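CbsA (PDB 5XYH) probably hydrolyses beta-1,4 linkages of cellulose as a family 6 exoglucanase that releases cellobiose, a cell-wall-degrading activity of a rice pathogen. Local coordinates at residues P17-E22 with G363-G368; L67-H72 with A128-N133; L153-S158 with G198-R203; S211-V216 with N280-A285. One frame throughout, in Å; residues are numbered along the deposited sequence.

Interaction 1 of 4, residues P17-E22 with G363-G368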
loop_
_atom_site.group_PDB
_atom_site.type_symbol
_atom_site.label_atom_id
_atom_site.label_comp_id
_atom_site.label_asym_id
_atom_site.label_seq_id
_atom_site.Cartn_x
_atom_site.Cartn_y
_atom_site.Cartn_z
ATOM N N PRO A 17 4.638 12.379 13.704
ATOM C CA PRO A 17 5.655 13.443 13.763
ATOM C C PRO A 17 6.941 13.082 13.049
ATOM O O PRO A 17 7.711 13.985 12.697
ATOM C CB PRO A 17 5.882 13.643 15.270
ATOM C CG PRO A 17 5.352 12.424 15.918
ATOM C CD PRO A 17 4.249 11.902 15.045
ATOM N N ASP A 18 7.198 11.796 12.804
ATOM C CA ASP A 18 8.384 11.451 12.027
ATOM C C ASP A 18 8.209 11.836 10.563
ATOM O O ASP A 18 9.164 12.276 9.912
ATOM C CB ASP A 18 8.690 9.969 12.157
ATOM C CG ASP A 18 9.070 9.582 13.564
ATOM O OD1 ASP A 18 9.682 10.423 14.266
ATOM O OD2 ASP A 18 8.754 8.439 13.958
ATOM N N TYR A 19 7.004 11.644 10.018
ATOM C CA TYR A 19 6.731 12.123 8.666
ATOM C C TYR A 19 6.792 13.647 8.617
ATOM O O TYR A 19 7.373 14.219 7.690
ATOM C CB TYR A 19 5.370 11.599 8.194
ATOM C CG TYR A 19 5.028 11.917 6.759
ATOM C CD1 TYR A 19 5.650 11.249 5.709
ATOM C CD2 TYR A 19 4.074 12.878 6.448
ATOM C CE1 TYR A 19 5.347 11.544 4.387
ATOM C CE2 TYR A 19 3.759 13.177 5.128
ATOM C CZ TYR A 19 4.403 12.505 4.104
ATOM O OH TYR A 19 4.087 12.796 2.788
ATOM N N SER A 20 6.212 14.318 9.621
ATOM C CA SER A 20 6.356 15.773 9.716
ATOM C C SER A 20 7.826 16.187 9.695
ATOM O O SER A 20 8.203 17.127 8.983
ATOM C CB SER A 20 5.663 16.296 10.978
ATOM O OG SER A 20 4.274 15.987 10.938
ATOM N N LYS A 21 8.676 15.487 10.453
ATOM C CA LYS A 21 10.083 15.879 10.500
ATOM C C LYS A 21 10.759 15.663 9.150
ATOM O O LYS A 21 11.578 16.485 8.724
ATOM C CB LYS A 21 10.801 15.112 11.607
ATOM C CG LYS A 21 12.319 15.253 11.564
ATOM C CD LYS A 21 12.944 14.933 12.903
ATOM C CE LYS A 21 12.408 13.628 13.471
ATOM N NZ LYS A 21 13.051 13.314 14.780
ATOM N N GLU A 22 10.409 14.572 8.456
ATOM C CA GLU A 22 10.884 14.365 7.089
ATOM C C GLU A 22 10.464 15.520 6.186
ATOM O O GLU A 22 11.285 16.084 5.454
ATOM C CB GLU A 22 10.351 13.035 6.540
ATOM C CG GLU A 22 10.997 11.784 7.150
ATOM C CD GLU A 22 10.417 10.478 6.622
ATOM O OE1 GLU A 22 9.183 10.348 6.615
ATOM O OE2 GLU A 22 11.194 9.578 6.229
ATOM N N GLY A 363 4.057 9.903 0.946
ATOM C CA GLY A 363 4.807 10.352 -0.210
ATOM C C GLY A 363 6.101 11.013 0.212
ATOM O O GLY A 363 6.095 11.841 1.126
ATOM N N GLY A 364 7.213 10.647 -0.431
ATOM C CA GLY A 364 8.532 11.167 -0.104
ATOM C C GLY A 364 9.490 10.111 0.413
ATOM O O GLY A 364 10.711 10.276 0.294
ATOM N N GLU A 365 8.970 9.032 0.992
ATOM C CA GLU A 365 9.842 7.954 1.442
ATOM C C GLU A 365 10.221 7.052 0.270
ATOM O O GLU A 365 9.414 6.784 -0.628
ATOM C CB GLU A 365 9.181 7.161 2.570
ATOM C CG GLU A 365 9.103 7.986 3.855
ATOM C CD GLU A 365 8.314 7.320 4.964
ATOM O OE1 GLU A 365 7.794 6.215 4.725
ATOM O OE2 GLU A 365 8.173 7.923 6.060
ATOM N N SER A 366 11.480 6.632 0.258
ATOM C CA SER A 366 12.016 5.866 -0.857
ATOM C C SER A 366 11.502 4.431 -0.845
ATOM O O SER A 366 11.333 3.820 0.217
ATOM C CB SER A 366 13.545 5.873 -0.794
ATOM O OG SER A 366 14.083 5.082 -1.832
ATOM N N ASP A 367 11.244 3.898 -2.046
ATOM C CA ASP A 367 10.874 2.498 -2.239
ATOM C C ASP A 367 12.088 1.575 -2.293
ATOM O O ASP A 367 11.919 0.348 -2.313
ATOM C CB ASP A 367 10.058 2.340 -3.530
ATOM C CG ASP A 367 8.747 3.136 -3.502
ATOM O OD1 ASP A 367 8.110 3.171 -2.421
ATOM O OD2 ASP A 367 8.361 3.727 -4.552
ATOM N N GLY A 368 13.284 2.136 -2.317
ATOM C CA GLY A 368 14.530 1.388 -2.374
ATOM C C GLY A 368 15.578 2.245 -3.075
ATOM O O GLY A 368 15.290 3.123 -3.887
#
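The ring of Tyr-19 is met at its edge and close to its plane by two oxygens from across the contact, OE2 of Glu-365 beside CD1 and the carbonyl O of Gly-363 near the phenol end. The Glu-365 carboxylate is turned steeply to the ring, the planes 74° apart, and lies 60° from the plane of the Glu-22 carboxylate. Tyr-19 reaches across because its CG stands opposite the backbone N (chi1 -174°), sending the ring from the helix toward the loop. There its OH donates to O of Gly-363 at 2.8 Å, in the carbonyl plane and onto a lone pair. One turn on, the extended side chain of Glu-22 crosses that of Glu-365 at about a right angle, bringing OE1 of Glu-22 within 2.7 Å of OE2 of Glu-365. Further along the loop, Ser-366 OG accepts from N of Gly-368 at 3.1 Å, an ST turn. Lys-361 and the Gly-Gly-Glu-Ser-Asp-Gly run appear to match the conserved active-site loop of family 6 cellobiohydrolases; by analogy, Asp-367, salt-bridged to Arg-299, probably sits at the catalytic centre. The phenol ties the loop at Gly-363 to helix 17-27, while Arg-66 forms a salt bridge with OE2 of Glu-365 and a long, weak ion pair with OE2 of Glu-22, one guanidinium serving as common partner of both acids.

Interaction 2 of 4, residues L67-H72 with A128-N133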
loop_
_atom_site.group_PDB
_atom_site.type_symbol
_atom_site.label_atom_id
_atom_site.label_comp_id
_atom_site.label_asym_id
_atom_site.label_seq_id
_atom_site.Cartn_x
_atom_site.Cartn_y
_atom_site.Cartn_z
ATOM N N LEU A 67 10.052 7.027 16.172
ATOM C CA LEU A 67 9.324 6.704 17.392
ATOM C C LEU A 67 9.139 5.196 17.529
ATOM O O LEU A 67 9.020 4.471 16.540
ATOM C CB LEU A 67 7.948 7.373 17.392
ATOM C CG LEU A 67 7.889 8.879 17.632
ATOM C CD1 LEU A 67 6.463 9.348 17.532
ATOM C CD2 LEU A 67 8.484 9.231 18.992
ATOM N N SER A 68 9.102 4.729 18.779
ATOM C CA SER A 68 8.650 3.372 19.062
ATOM C C SER A 68 7.148 3.256 18.822
ATOM O O SER A 68 6.426 4.253 18.745
ATOM C CB SER A 68 8.945 2.996 20.511
ATOM O OG SER A 68 8.040 3.672 21.368
ATOM N N LEU A 69 6.670 2.010 18.737
ATOM C CA LEU A 69 5.232 1.780 18.645
ATOM C C LEU A 69 4.504 2.458 19.797
ATOM O O LEU A 69 3.483 3.117 19.590
ATOM C CB LEU A 69 4.922 0.278 18.618
ATOM C CG LEU A 69 3.429 -0.104 18.631
ATOM C CD1 LEU A 69 2.619 0.570 17.494
ATOM C CD2 LEU A 69 3.219 -1.609 18.622
ATOM N N GLN A 70 5.034 2.337 21.021
ATOM C CA GLN A 70 4.400 3.018 22.148
ATOM C C GLN A 70 4.466 4.533 21.997
ATOM O O GLN A 70 3.522 5.239 22.374
ATOM C CB GLN A 70 5.047 2.592 23.459
ATOM C CG GLN A 70 4.968 1.111 23.699
ATOM C CD GLN A 70 5.446 0.745 25.077
ATOM O OE1 GLN A 70 5.532 1.605 25.962
ATOM N NE2 GLN A 70 5.757 -0.537 25.279
ATOM N N GLY A 71 5.575 5.056 21.464
ATOM C CA GLY A 71 5.656 6.492 21.228
ATOM C C GLY A 71 4.601 6.981 20.248
ATOM O O GLY A 71 4.014 8.053 20.431
ATOM N N HIS A 72 4.358 6.207 19.188
ATOM C CA HIS A 72 3.288 6.529 18.253
ATOM C C HIS A 72 1.945 6.532 18.954
ATOM O O HIS A 72 1.130 7.436 18.757
ATOM C CB HIS A 72 3.257 5.518 17.109
ATOM C CG HIS A 72 4.374 5.668 16.135
ATOM N ND1 HIS A 72 4.550 6.801 15.369
ATOM C CD2 HIS A 72 5.349 4.807 15.766
ATOM C CE1 HIS A 72 5.596 6.634 14.582
ATOM N NE2 HIS A 72 6.100 5.434 14.806
ATOM N N ALA A 128 0.737 -7.081 19.520
ATOM C CA ALA A 128 -0.588 -7.312 20.090
ATOM C C ALA A 128 -0.645 -6.931 21.569
ATOM O O ALA A 128 -1.621 -6.315 22.022
ATOM C CB ALA A 128 -0.987 -8.771 19.894
ATOM N N SER A 129 0.386 -7.278 22.343
ATOM C CA SER A 129 0.349 -6.924 23.761
ATOM C C SER A 129 0.497 -5.424 23.956
ATOM O O SER A 129 -0.115 -4.854 24.865
ATOM C CB SER A 129 1.424 -7.673 24.538
ATOM O OG SER A 129 2.711 -7.280 24.107
ATOM N N THR A 130 1.269 -4.761 23.097
ATOM C CA THR A 130 1.323 -3.303 23.141
ATOM C C THR A 130 -0.039 -2.691 22.834
ATOM O O THR A 130 -0.504 -1.794 23.549
ATOM C CB THR A 130 2.384 -2.798 22.165
ATOM O OG1 THR A 130 3.642 -3.384 22.522
ATOM C CG2 THR A 130 2.485 -1.275 22.220
ATOM N N LEU A 131 -0.704 -3.159 21.776
ATOM C CA LEU A 131 -1.986 -2.554 21.426
ATOM C C LEU A 131 -3.061 -2.854 22.467
ATOM O O LEU A 131 -3.994 -2.060 22.635
ATOM C CB LEU A 131 -2.448 -3.017 20.039
ATOM C CG LEU A 131 -1.560 -2.680 18.844
ATOM C CD1 LEU A 131 -2.107 -3.295 17.565
ATOM C CD2 LEU A 131 -1.406 -1.168 18.689
ATOM N N ALA A 132 -2.956 -3.979 23.181
ATOM C CA ALA A 132 -4.015 -4.336 24.124
ATOM C C ALA A 132 -3.964 -3.529 25.420
ATOM O O ALA A 132 -4.859 -3.680 26.260
ATOM C CB ALA A 132 -3.948 -5.834 24.445
ATOM N N ASN A 133 -2.939 -2.701 25.604
ATOM C CA ASN A 133 -2.764 -1.917 26.824
ATOM C C ASN A 133 -3.982 -1.033 27.069
ATOM O O ASN A 133 -4.314 -0.199 26.209
ATOM C CB ASN A 133 -1.502 -1.063 26.694
ATOM C CG ASN A 133 -1.148 -0.312 27.970
ATOM O OD1 ASN A 133 -1.985 -0.089 28.836
ATOM N ND2 ASN A 133 0.109 0.131 28.059
HETATM O O HOH W 1 6.063 -2.218 22.896
#
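Thr-130 meets Leu-69 and Gln-70 through its methyl, and its chi1 of -58° decides how: CG2 lies opposite the backbone N and faces the neighbouring helix, while OG1 is left for polar partners. On the other side Leu-69 swings CG opposite its own backbone N (chi1 176°), which brings CD2 up against that methyl. CD2 of Leu-69 sits 3.7 Å from CG2 of Thr-130, the two side chains running past each other in opposite directions. Gln-70 comes from a different quarter, crossing Thr-130 at about a right angle so that its CG touches CG2 of Thr-130, also at 3.7 Å. Its extended chain carries the amide outward, where NE2 of Gln-70 donates to water 1 at 2.9 Å. The same water donates to OG1 of Thr-130 over 2.7 Å, bridging the two helices on the outer side, where Gln-70 is exposed; the hydroxyl is also bonded to O of Val-126 one turn back. Helix 69-79 starts here with Ser-68 as N-cap, its OG accepting from N of Gly-71 at 2.8 Å. Just before it, CB of Leu-67 lies over the centre of one face of the His-72 ring, 3.7 Å above it, and ND1 of that ring bonds to Tyr-14 OH. Deeper in, Leu-73 of helix 69-79 touches both Thr-130 and Leu-131, and Leu-69 and Leu-131 both rest on Leu-90, so the two helices pack together against strand 86-92 of the central sheet.

Interaction 3 of 4, residues L153-S158 with G198-R203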
loop_
_atom_site.group_PDB
_atom_site.type_symbol
_atom_site.label_atom_id
_atom_site.label_comp_id
_atom_site.label_asym_id
_atom_site.label_seq_id
_atom_site.Cartn_x
_atom_site.Cartn_y
_atom_site.Cartn_z
ATOM N N LEU A 153 1.145 -15.633 -4.201
ATOM C CA LEU A 153 0.841 -17.058 -4.274
ATOM C C LEU A 153 -0.068 -17.389 -5.451
ATOM O O LEU A 153 -0.090 -18.540 -5.903
ATOM C CB LEU A 153 0.197 -17.542 -2.976
ATOM C CG LEU A 153 0.906 -17.220 -1.662
ATOM C CD1 LEU A 153 0.227 -17.971 -0.551
ATOM C CD2 LEU A 153 2.382 -17.605 -1.743
ATOM N N VAL A 154 -0.803 -16.413 -5.963
ATOM C CA VAL A 154 -1.701 -16.630 -7.085
ATOM C C VAL A 154 -1.037 -16.293 -8.414
ATOM O O VAL A 154 -1.175 -17.040 -9.384
ATOM C CB VAL A 154 -2.998 -15.819 -6.891
ATOM C CG1 VAL A 154 -3.917 -15.985 -8.098
ATOM C CG2 VAL A 154 -3.703 -16.263 -5.611
ATOM N N THR A 155 -0.297 -15.186 -8.483
ATOM C CA THR A 155 0.186 -14.692 -9.768
ATOM C C THR A 155 1.638 -15.034 -10.050
ATOM O O THR A 155 2.044 -15.019 -11.216
ATOM C CB THR A 155 0.026 -13.173 -9.852
ATOM O OG1 THR A 155 0.754 -12.566 -8.779
ATOM C CG2 THR A 155 -1.446 -12.780 -9.747
ATOM N N ASN A 156 2.428 -15.347 -9.027
ATOM C CA ASN A 156 3.873 -15.462 -9.185
ATOM C C ASN A 156 4.391 -16.810 -8.704
ATOM O O ASN A 156 5.520 -16.906 -8.205
ATOM C CB ASN A 156 4.578 -14.328 -8.450
ATOM C CG ASN A 156 4.387 -13.002 -9.129
ATOM O OD1 ASN A 156 4.389 -12.923 -10.367
ATOM N ND2 ASN A 156 4.220 -11.947 -8.339
ATOM N N GLN A 157 3.576 -17.861 -8.836
ATOM C CA GLN A 157 4.002 -19.157 -8.330
ATOM C C GLN A 157 5.203 -19.708 -9.082
ATOM O O GLN A 157 5.915 -20.551 -8.536
ATOM C CB GLN A 157 2.849 -20.157 -8.380
ATOM C CG GLN A 157 2.082 -20.243 -7.062
ATOM C CD GLN A 157 2.339 -21.525 -6.272
ATOM O OE1 GLN A 157 3.176 -22.363 -6.650
ATOM N NE2 GLN A 157 1.616 -21.681 -5.163
ATOM N N SER A 158 5.467 -19.245 -10.308
ATOM C CA SER A 158 6.659 -19.714 -11.013
ATOM C C SER A 158 7.948 -19.186 -10.394
ATOM O O SER A 158 9.015 -19.769 -10.632
ATOM C CB SER A 158 6.583 -19.340 -12.497
ATOM O OG SER A 158 6.521 -17.936 -12.658
ATOM N N GLY A 198 -4.919 -5.663 -10.616
ATOM C CA GLY A 198 -6.035 -6.324 -11.247
ATOM C C GLY A 198 -5.730 -7.711 -11.768
ATOM O O GLY A 198 -6.659 -8.407 -12.181
ATOM N N TRP A 199 -4.456 -8.135 -11.781
ATOM C CA TRP A 199 -4.143 -9.464 -12.304
ATOM C C TRP A 199 -4.690 -10.574 -11.415
ATOM O O TRP A 199 -4.918 -11.693 -11.903
ATOM C CB TRP A 199 -2.635 -9.638 -12.481
ATOM C CG TRP A 199 -2.051 -8.881 -13.656
ATOM C CD1 TRP A 199 -1.106 -7.900 -13.604
ATOM C CD2 TRP A 199 -2.368 -9.062 -15.046
ATOM N NE1 TRP A 199 -0.814 -7.454 -14.871
ATOM C CE2 TRP A 199 -1.576 -8.152 -15.775
ATOM C CE3 TRP A 199 -3.247 -9.908 -15.746
ATOM C CZ2 TRP A 199 -1.631 -8.060 -17.169
ATOM C CZ3 TRP A 199 -3.306 -9.809 -17.145
ATOM C CH2 TRP A 199 -2.501 -8.894 -17.834
ATOM N N LEU A 200 -4.915 -10.283 -10.128
ATOM C CA LEU A 200 -5.568 -11.239 -9.236
ATOM C C LEU A 200 -6.974 -11.593 -9.698
ATOM O O LEU A 200 -7.464 -12.689 -9.401
ATOM C CB LEU A 200 -5.640 -10.671 -7.822
ATOM C CG LEU A 200 -4.455 -10.898 -6.911
ATOM C CD1 LEU A 200 -4.856 -10.426 -5.499
ATOM C CD2 LEU A 200 -4.105 -12.371 -6.944
ATOM N N ALA A 201 -7.645 -10.676 -10.393
ATOM C CA ALA A 201 -9.018 -10.879 -10.838
ATOM C C ALA A 201 -9.113 -11.433 -12.260
ATOM O O ALA A 201 -10.223 -11.671 -12.757
ATOM C CB ALA A 201 -9.790 -9.554 -10.734
ATOM N N TRP A 202 -7.985 -11.670 -12.913
ATOM C CA TRP A 202 -7.958 -11.951 -14.338
ATOM C C TRP A 202 -8.119 -13.448 -14.593
ATOM O O TRP A 202 -7.352 -14.264 -14.066
ATOM C CB TRP A 202 -6.645 -11.441 -14.922
ATOM C CG TRP A 202 -6.576 -11.361 -16.403
ATOM C CD1 TRP A 202 -7.115 -10.392 -17.209
ATOM C CD2 TRP A 202 -5.883 -12.267 -17.271
ATOM N NE1 TRP A 202 -6.807 -10.653 -18.527
ATOM C CE2 TRP A 202 -6.054 -11.798 -18.590
ATOM C CE3 TRP A 202 -5.147 -13.436 -17.061
ATOM C CZ2 TRP A 202 -5.509 -12.457 -19.691
ATOM C CZ3 TRP A 202 -4.611 -14.091 -18.160
ATOM C CH2 TRP A 202 -4.790 -13.595 -19.454
ATOM N N ARG A 203 -9.108 -13.791 -15.420
ATOM C CA ARG A 203 -9.359 -15.151 -15.892
ATOM C C ARG A 203 -9.267 -16.190 -14.783
ATOM O O ARG A 203 -10.041 -16.147 -13.821
ATOM C CB ARG A 203 -8.396 -15.493 -17.025
ATOM C CG ARG A 203 -8.569 -14.581 -18.231
ATOM C CD ARG A 203 -7.827 -15.126 -19.429
ATOM N NE ARG A 203 -8.490 -16.321 -19.928
ATOM C CZ ARG A 203 -9.402 -16.306 -20.892
ATOM N NH1 ARG A 203 -9.739 -15.155 -21.472
ATOM N NH2 ARG A 203 -9.966 -17.445 -21.278
#
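The carbonyl O of Trp-199, 4.2 Å from CG2 of Thr-155, is gripped twice: by N of Trp-202 at 3.2 Å, a bond of the short 3-10 turn, and by ND2 of Asn-205. The contact itself is apolar. CD2 of Leu-200 rests against both Val-154 and Thr-155, 3.6 Å from CB of Val-154 and 3.9 Å from CG2 of Thr-155, and its side chain crosses both at about a right angle. Thr-155 holds its hydroxyl between the backbone N and carbonyl carbon (chi1 59°), where OG1 bonds back to O of Pro-151 in its own helix, leaving the methyl to face Leu-200. Within the loop, Trp-199 forms a T-shaped (edge-to-face) pair with Trp-202, with CZ3 of Trp-199 3.5 Å above the centre of one face of the Trp-202 ring. CG of Arg-203 covers the opposite face, and NE1 of Trp-202 bonds to O of Trp-265. The contact joins the last turn of helix 150-155 to the loop that follows strand 188-193. Beyond it, Val-154 reaches Leu-212 and Leu-200 touches Ala-209, both on helix 206-218, while Tyr-274 of helix 271-284 packs on Leu-200 as well.

Interaction 4 of 4, residues S211-V216 with N280-A285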
loop_
_atom_site.group_PDB
_atom_site.type_symbol
_atom_site.label_atom_id
_atom_site.label_comp_id
_atom_site.label_asym_id
_atom_site.label_seq_id
_atom_site.Cartn_x
_atom_site.Cartn_y
_atom_site.Cartn_z
ATOM N N SER A 211 -10.717 -17.659 -3.259
ATOM C CA SER A 211 -10.739 -18.808 -2.358
ATOM C C SER A 211 -9.553 -18.805 -1.397
ATOM O O SER A 211 -9.684 -19.274 -0.258
ATOM C CB SER A 211 -10.777 -20.115 -3.147
ATOM O OG SER A 211 -9.470 -20.578 -3.426
ATOM N N LEU A 212 -8.404 -18.262 -1.820
ATOM C CA LEU A 212 -7.262 -18.138 -0.919
ATOM C C LEU A 212 -7.577 -17.213 0.245
ATOM O O LEU A 212 -7.424 -17.591 1.407
ATOM C CB LEU A 212 -6.032 -17.627 -1.673
ATOM C CG LEU A 212 -4.815 -17.261 -0.820
ATOM C CD1 LEU A 212 -4.309 -18.462 -0.059
ATOM C CD2 LEU A 212 -3.712 -16.668 -1.706
ATOM N N TYR A 213 -8.001 -15.983 -0.045
ATOM C CA TYR A 213 -8.336 -15.067 1.039
ATOM C C TYR A 213 -9.463 -15.628 1.893
ATOM O O TYR A 213 -9.437 -15.514 3.122
ATOM C CB TYR A 213 -8.710 -13.690 0.478
ATOM C CG TYR A 213 -7.487 -12.869 0.107
ATOM C CD1 TYR A 213 -6.817 -13.083 -1.095
ATOM C CD2 TYR A 213 -6.998 -11.908 0.966
ATOM C CE1 TYR A 213 -5.686 -12.333 -1.429
ATOM C CE2 TYR A 213 -5.877 -11.158 0.645
ATOM C CZ TYR A 213 -5.221 -11.368 -0.536
ATOM O OH TYR A 213 -4.106 -10.601 -0.815
ATOM N N THR A 214 -10.448 -16.261 1.266
ATOM C CA THR A 214 -11.553 -16.809 2.049
ATOM C C THR A 214 -11.063 -17.924 2.964
ATOM O O THR A 214 -11.358 -17.937 4.166
ATOM C CB THR A 214 -12.661 -17.306 1.117
ATOM O OG1 THR A 214 -13.138 -16.205 0.336
ATOM C CG2 THR A 214 -13.818 -17.869 1.929
ATOM N N ARG A 215 -10.271 -18.849 2.416
ATOM C CA ARG A 215 -9.762 -19.968 3.205
ATOM C C ARG A 215 -8.904 -19.495 4.373
ATOM O O ARG A 215 -9.006 -20.032 5.485
ATOM C CB ARG A 215 -8.970 -20.904 2.298
ATOM C CG ARG A 215 -8.284 -22.034 3.002
ATOM C CD ARG A 215 -7.656 -22.977 1.981
ATOM N NE ARG A 215 -6.507 -22.394 1.283
ATOM C CZ ARG A 215 -6.514 -22.008 0.011
ATOM N NH1 ARG A 215 -7.617 -22.127 -0.714
ATOM N NH2 ARG A 215 -5.410 -21.512 -0.537
ATOM N N VAL A 216 -8.060 -18.481 4.152
ATOM C CA VAL A 216 -7.165 -18.038 5.221
ATOM C C VAL A 216 -7.952 -17.393 6.351
ATOM O O VAL A 216 -7.763 -17.728 7.527
ATOM C CB VAL A 216 -6.095 -17.077 4.675
ATOM C CG1 VAL A 216 -5.338 -16.414 5.841
ATOM C CG2 VAL A 216 -5.135 -17.821 3.768
ATOM N N ASN A 280 -17.565 -7.508 -5.267
ATOM C CA ASN A 280 -18.615 -8.378 -5.786
ATOM C C ASN A 280 -18.206 -9.839 -5.735
ATOM O O ASN A 280 -19.023 -10.713 -5.422
ATOM C CB ASN A 280 -18.974 -7.970 -7.215
ATOM C CG ASN A 280 -19.699 -6.659 -7.259
ATOM O OD1 ASN A 280 -20.459 -6.340 -6.350
ATOM N ND2 ASN A 280 -19.456 -5.877 -8.294
ATOM N N ALA A 281 -16.945 -10.124 -6.025
ATOM C CA ALA A 281 -16.480 -11.501 -5.966
ATOM C C ALA A 281 -16.491 -12.032 -4.536
ATOM O O ALA A 281 -16.814 -13.207 -4.308
ATOM C CB ALA A 281 -15.083 -11.603 -6.570
ATOM N N PHE A 282 -16.121 -11.195 -3.557
ATOM C CA PHE A 282 -16.100 -11.678 -2.174
ATOM C C PHE A 282 -17.515 -11.892 -1.655
ATOM O O PHE A 282 -17.803 -12.910 -1.014
ATOM C CB PHE A 282 -15.323 -10.715 -1.273
ATOM C CG PHE A 282 -13.841 -10.935 -1.299
ATOM C CD1 PHE A 282 -13.298 -12.143 -0.874
ATOM C CD2 PHE A 282 -12.988 -9.956 -1.760
ATOM C CE1 PHE A 282 -11.932 -12.359 -0.908
ATOM C CE2 PHE A 282 -11.631 -10.156 -1.787
ATOM C CZ PHE A 282 -11.097 -11.358 -1.369
ATOM N N VAL A 283 -18.415 -10.961 -1.941
ATOM C CA VAL A 283 -19.810 -11.183 -1.590
ATOM C C VAL A 283 -20.322 -12.452 -2.267
ATOM O O VAL A 283 -21.068 -13.239 -1.666
ATOM C CB VAL A 283 -20.635 -9.935 -1.943
ATOM C CG1 VAL A 283 -22.120 -10.217 -1.807
ATOM C CG2 VAL A 283 -20.229 -8.776 -1.023
ATOM N N GLY A 284 -19.886 -12.702 -3.504
ATOM C CA GLY A 284 -20.246 -13.940 -4.175
ATOM C C GLY A 284 -19.711 -15.169 -3.477
ATOM O O GLY A 284 -20.332 -16.237 -3.521
ATOM N N ALA A 285 -18.553 -15.047 -2.831
ATOM C CA ALA A 285 -17.987 -16.147 -2.068
ATOM C C ALA A 285 -18.582 -16.265 -0.669
ATOM O O ALA A 285 -18.139 -17.128 0.096
ATOM C CB ALA A 285 -16.466 -15.992 -1.965
#
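Phe-282 presents the edge of its ring to the root of Tyr-213, with CE1 of Phe-282 3.8 Å from CB of Tyr-213. CZ of Phe-282 lies equally close to that carbon, and the two side chains pass at a slant. Thr-214 approaches the same ring edge, its OG1 4.2 Å from CE1 of Phe-282. That oxygen also lies 4.1 Å from CB of Ala-285, which borders the contact at its exposed side, just past helix 271-284. Helix 206-218 connects strands 188-193 and 229-232, and helix 271-284 lies between 229-232 and 292-296. All these strands run parallel, so the contact joins helices of successive beta-alpha-beta crossovers in the distorted barrel expected of family 6. What holds the groups lies one shell out. Chi1 of Tyr-213, -79°, puts CG opposite its carbonyl carbon and carries the phenol inward, where its OH bonds to O of Asp-193. OG1 of Thr-214 is bonded to O of Ile-210 in its own helix and accepts from NE1 of Trp-287. Trp-287 in turn meets the Phe-282 ring edge-to-face, while Phe-230, on strand 229-232, stacks with Phe-282.

The four contacts form two pairs on the fold. Interactions 1 and 2 have centres about 20 Å apart and touch directly: OD2 of Asp-18 probably bonds to N of Leu-67 at 2.9 Å, and CG of Pro-17 packs on CD1 of Leu-67. Interactions 3 and 4, with centres about 15 Å apart, meet where CG2 of Val-154 lies 3.9 Å from CD2 of Leu-212. Between interactions 1 and 4 the centres are about 34 Å apart, on opposite sides of the chain's centre. Interaction 1 spans the other three in sequence. Its loop 363-368 appears to carry the family 6 active-site signature, so it is the one of the four that probably touches the catalytic region.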